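Local coordinates for organic hydroperoxide resistance protein (Legionella pneumophila, PDB 6MJN) that confers resistance to organic hydroperoxides, probably by reducing them through a pair of redox-active cysteines, at the interface of chains A and B. Residues are numbered along the deposited sequence; one frame, centred on the assembly and turned at random. Chains: chain A/B, Organic hydroperoxide resistance protein.

Contact 1 and contact 2 are neighbouring patches of one two-fold symmetric interface, with the centres of their C-alpha atoms about 14 Å apart. Two chain segments run through both. On chain B, strand 13-20 supplies B:Tyr13 at its start to contact 2 and B:Ala17 further along to contact 1; on chain A, A:Thr51 and A:Asn52 follow each other just ahead of helix 53-75 and face different patches. In contact 1 that helix packs, mostly through apolar groups, on strands, a loop and the matching helix; contact 2 adds a polar bond and a water bridge. With their twins they tie the subunits into an OsmC-family dimer.

Contact 1: the interface of chains A and B. Residues chain A 51, 55-56, 58-60; chain B 17, 27, 29, 34, 56.
A:Leu56 and B:Leu34 meet by their branch tips at about a right angle, CD2 to CD2 at 3.7 Å. The same CD2 of A:Leu56 touches its symmetry mate, CD2 of B:Leu56, at 3.8 Å, which puts this leucine pair on the two-fold axis. B:Leu34 loses more surface to the partner, 54 Å², than any other residue of the patch: with CG anti to its backbone N (chi1 -166°), it spreads CD1 toward A:Thr51 and CD2 toward A:Leu56 and A:Ala59.

Small residues let the backbones come close. The methyl CB of B:Ala17 rests on CA of A:Ala59 at 3.6 Å, with CG2 of B:Val27 beside it. At the next residue of the helix, CD1 of B:Leu56 lies against CA of A:Gly60 at 3.7 Å, where no side chain intervenes.

The N and O atoms of the two chains stay too far apart to bond here, and the polar side chains touch mainly through their carbons. The methyl CG2 of B:Thr29 abuts the carboxamide carbon CD of A:Gln55 at 3.7 Å, the two side chains crossing roughly perpendicular. Each is set by a bond within its own chain. The hydroxyl OG1 of A:Thr51 donates to OE1 of A:Gln55 at 2.7 Å, in the carbonyl plane and on a lone pair (134° at the oxygen), which fixes the turn of the amide. On the other side, the backbone N of B:Leu34 donates to OG1 of B:Thr29 at 3.1 Å, leaving its methyl to face the glutamine.

This is an apolar part of the dimer interface: in the fold, the first turns of helix 53-75 of chain A lie against strands 13-20 and 26-29, the loop at B:Leu34 and helix 53-76, all of chain B.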
loop_
_atom_site.group_PDB
_atom_site.type_symbol
_atom_site.label_atom_id
_atom_site.label_comp_id
_atom_site.label_asym_id
_atom_site.label_seq_id
_atom_site.Cartn_x
_atom_site.Cartn_y
_atom_site.Cartn_z
ATOM N N THR A 51 -7.176 0.234 12.095
ATOM C CA THR A 51 -7.000 0.299 10.650
ATOM C C THR A 51 -6.777 -1.108 10.084
ATOM O O THR A 51 -6.914 -2.103 10.801
ATOM C CB THR A 51 -5.872 1.256 10.299
ATOM O OG1 THR A 51 -5.965 1.567 8.907
ATOM C CG2 THR A 51 -4.505 0.616 10.589
ATOM N N GLN A 55 -6.960 0.328 4.148
ATOM C CA GLN A 55 -6.767 1.727 4.524
ATOM C C GLN A 55 -5.315 2.160 4.370
ATOM O O GLN A 55 -5.047 3.292 3.939
ATOM C CB GLN A 55 -7.231 1.971 5.960
ATOM C CG GLN A 55 -8.725 1.811 6.158
ATOM C CD GLN A 55 -9.183 2.413 7.462
ATOM O OE1 GLN A 55 -8.422 2.458 8.433
ATOM N NE2 GLN A 55 -10.424 2.917 7.487
ATOM N N LEU A 56 -4.363 1.291 4.744
ATOM C CA LEU A 56 -2.952 1.639 4.576
ATOM C C LEU A 56 -2.642 1.897 3.114
ATOM O O LEU A 56 -1.987 2.898 2.786
ATOM C CB LEU A 56 -2.040 0.536 5.133
ATOM C CG LEU A 56 -2.175 0.446 6.660
ATOM C CD1 LEU A 56 -1.410 -0.704 7.236
ATOM C CD2 LEU A 56 -1.727 1.758 7.322
ATOM N N ALA A 58 -4.841 2.728 0.726
ATOM C CA ALA A 58 -5.556 3.941 0.323
ATOM C C ALA A 58 -4.778 5.184 0.715
ATOM O O ALA A 58 -4.610 6.106 -0.095
ATOM C CB ALA A 58 -6.943 3.976 0.947
ATOM N N ALA A 59 -4.323 5.240 1.966
ATOM C CA ALA A 59 -3.617 6.425 2.447
ATOM C C ALA A 59 -2.281 6.598 1.724
ATOM O O ALA A 59 -1.903 7.721 1.354
ATOM C CB ALA A 59 -3.396 6.325 3.956
ATOM N N GLY A 60 -1.538 5.511 1.550
ATOM C CA GLY A 60 -0.262 5.626 0.875
ATOM C C GLY A 60 -0.428 6.023 -0.582
ATOM O O GLY A 60 0.376 6.796 -1.118
ATOM N N ALA B 17 -9.394 7.666 1.587
ATOM C CA ALA B 17 -8.353 8.474 2.225
ATOM C C ALA B 17 -8.162 9.785 1.482
ATOM O O ALA B 17 -8.305 9.842 0.259
ATOM C CB ALA B 17 -7.010 7.755 2.265
ATOM N N VAL B 27 -2.469 12.719 5.892
ATOM C CA VAL B 27 -3.453 11.872 5.216
ATOM C C VAL B 27 -4.346 11.207 6.257
ATOM O O VAL B 27 -3.865 10.774 7.313
ATOM C CB VAL B 27 -2.760 10.828 4.305
ATOM C CG1 VAL B 27 -1.879 9.891 5.130
ATOM C CG2 VAL B 27 -3.775 10.043 3.483
ATOM N N THR B 29 -8.154 8.685 6.755
ATOM C CA THR B 29 -9.315 8.003 6.215
ATOM C C THR B 29 -10.561 8.742 6.652
ATOM O O THR B 29 -10.582 9.378 7.707
ATOM C CB THR B 29 -9.403 6.545 6.670
ATOM O OG1 THR B 29 -9.329 6.463 8.107
ATOM C CG2 THR B 29 -8.287 5.719 6.041
ATOM N N LEU B 34 -7.534 6.030 10.595
ATOM C CA LEU B 34 -6.130 6.242 10.278
ATOM C C LEU B 34 -5.925 7.726 10.054
ATOM O O LEU B 34 -6.554 8.302 9.164
ATOM C CB LEU B 34 -5.729 5.466 9.025
ATOM C CG LEU B 34 -4.246 5.302 8.711
ATOM C CD1 LEU B 34 -3.551 4.493 9.808
ATOM C CD2 LEU B 34 -4.100 4.630 7.348
ATOM N N LEU B 56 3.920 2.847 4.533
ATOM C CA LEU B 56 2.527 2.415 4.509
ATOM C C LEU B 56 2.348 1.178 3.648
ATOM O O LEU B 56 1.591 0.273 4.016
ATOM C CB LEU B 56 1.643 3.551 4.013
ATOM C CG LEU B 56 1.632 4.704 5.006
ATOM C CD1 LEU B 56 0.983 5.921 4.374
ATOM C CD2 LEU B 56 0.890 4.257 6.261
#

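Contact 2: the interface of chains A and B. Residues chain A 41, 43-44, 52; chain B 12-13.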
loop_
_atom_site.group_PDB
_atom_site.type_symbol
_atom_site.label_atom_id
_atom_site.label_comp_id
_atom_site.label_asym_id
_atom_site.label_seq_id
_atom_site.Cartn_x
_atom_site.Cartn_y
_atom_site.Cartn_z
ATOM N N PRO A 41 -12.399 -5.275 9.439
ATOM C CA PRO A 41 -13.563 -4.381 9.432
ATOM C C PRO A 41 -14.851 -5.143 9.657
ATOM O O PRO A 41 -14.945 -6.349 9.422
ATOM C CB PRO A 41 -13.538 -3.744 8.036
ATOM C CG PRO A 41 -12.619 -4.593 7.229
ATOM C CD PRO A 41 -11.650 -5.236 8.171
ATOM N N GLU A 43 -17.467 -4.910 7.952
ATOM C CA GLU A 43 -17.987 -5.359 6.665
ATOM C C GLU A 43 -17.498 -6.755 6.322
ATOM O O GLU A 43 -18.148 -7.463 5.544
ATOM C CB GLU A 43 -17.582 -4.383 5.554
ATOM C CG GLU A 43 -18.215 -3.004 5.642
ATOM C CD GLU A 43 -17.392 -2.021 6.451
ATOM O OE1 GLU A 43 -16.597 -2.461 7.313
ATOM O OE2 GLU A 43 -17.540 -0.801 6.209
ATOM N N LEU A 44 -16.354 -7.162 6.874
ATOM C CA LEU A 44 -15.806 -8.487 6.635
ATOM C C LEU A 44 -16.069 -9.442 7.791
ATOM O O LEU A 44 -15.572 -10.571 7.772
ATOM C CB LEU A 44 -14.306 -8.394 6.347
ATOM C CG LEU A 44 -13.926 -7.452 5.194
ATOM C CD1 LEU A 44 -12.417 -7.429 4.954
ATOM C CD2 LEU A 44 -14.671 -7.809 3.917
ATOM N N ASN A 52 -6.422 -1.207 8.797
ATOM C CA ASN A 52 -6.350 -2.475 8.078
ATOM C C ASN A 52 -5.528 -2.255 6.802
ATOM O O ASN A 52 -5.185 -1.109 6.460
ATOM C CB ASN A 52 -7.767 -3.005 7.758
ATOM C CG ASN A 52 -8.580 -2.026 6.913
ATOM O OD1 ASN A 52 -8.204 -1.707 5.781
ATOM N ND2 ASN A 52 -9.715 -1.566 7.455
ATOM N N LEU B 12 -17.142 -5.515 -1.314
ATOM C CA LEU B 12 -17.417 -5.995 0.042
ATOM C C LEU B 12 -17.092 -4.941 1.090
ATOM O O LEU B 12 -17.675 -4.953 2.186
ATOM C CB LEU B 12 -16.605 -7.243 0.388
ATOM C CG LEU B 12 -16.064 -8.293 -0.580
ATOM C CD1 LEU B 12 -15.606 -9.494 0.232
ATOM C CD2 LEU B 12 -17.086 -8.708 -1.599
ATOM N N TYR B 13 -16.147 -4.053 0.778
ATOM C CA TYR B 13 -15.615 -3.083 1.720
ATOM C C TYR B 13 -15.010 -1.949 0.910
ATOM O O TYR B 13 -14.382 -2.190 -0.123
ATOM C CB TYR B 13 -14.559 -3.723 2.634
ATOM C CG TYR B 13 -13.829 -2.746 3.534
ATOM C CD1 TYR B 13 -14.482 -2.128 4.602
ATOM C CD2 TYR B 13 -12.486 -2.457 3.328
ATOM C CE1 TYR B 13 -13.813 -1.228 5.436
ATOM C CE2 TYR B 13 -11.805 -1.564 4.152
ATOM C CZ TYR B 13 -12.473 -0.957 5.205
ATOM O OH TYR B 13 -11.810 -0.068 6.018
HETATM O O HOH W 1 -19.145 -7.058 3.065
#
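The phenol ring of B:Tyr13 receives the ring of A:Pro41 on one face, with CG above its centre at 4.0 Å from the centroid in a CH-pi contact. The neighbouring CB of A:Pro41, displaced toward the CD1-CE1 edge, reaches CE1 of the tyrosine at 3.6 Å. At the edge sits A:Glu43, its CG in the ring plane. Because the glutamate chain bends at chi2 (90°), its carboxylate swings alongside the CD1 edge and stands nearly upright to the ring, one oxygen on either side of its plane. OE1 of A:Glu43 comes within 3.5 Å of CD1 of B:Tyr13; a carboxylate placed against ring hydrogens in this way may be mildly attractive electrostatically.

The far end of the ring carries the directed bond. B:Tyr13 and A:Asn52 reach toward each other tip to tip, their ring and amide planes nearly perpendicular. The amide ND2 of A:Asn52 donates to the phenol oxygen OH of B:Tyr13 at 2.9 Å, almost straight (165° at the hydrogen), with the oxygen close to the amide plane. CG of the tyrosine is anti to the backbone N (chi1 173°), and this turns the ring out from the start of the strand toward the asparagine.

At the backbone end of the tyrosine, A:Glu43 and B:Leu12 come together. Water 1 joins their carbonyls, lying 2.7 Å from O of A:Glu43 and 2.7 Å from O of B:Leu12. CB of A:Glu43 also packs on that leucine carbonyl, while CD2 of A:Leu44 makes a looser contact, 4.1 Å from CB of B:Leu12.

The tyrosine lies against A:Pro41 and the 3-10 helix 42-44 and bonds to the segment leading into helix 53-75, which probably anchors the start of strand 13-20 across the dimer. It likely also steadies the entry to the helix that bears one of the presumed redox cysteines.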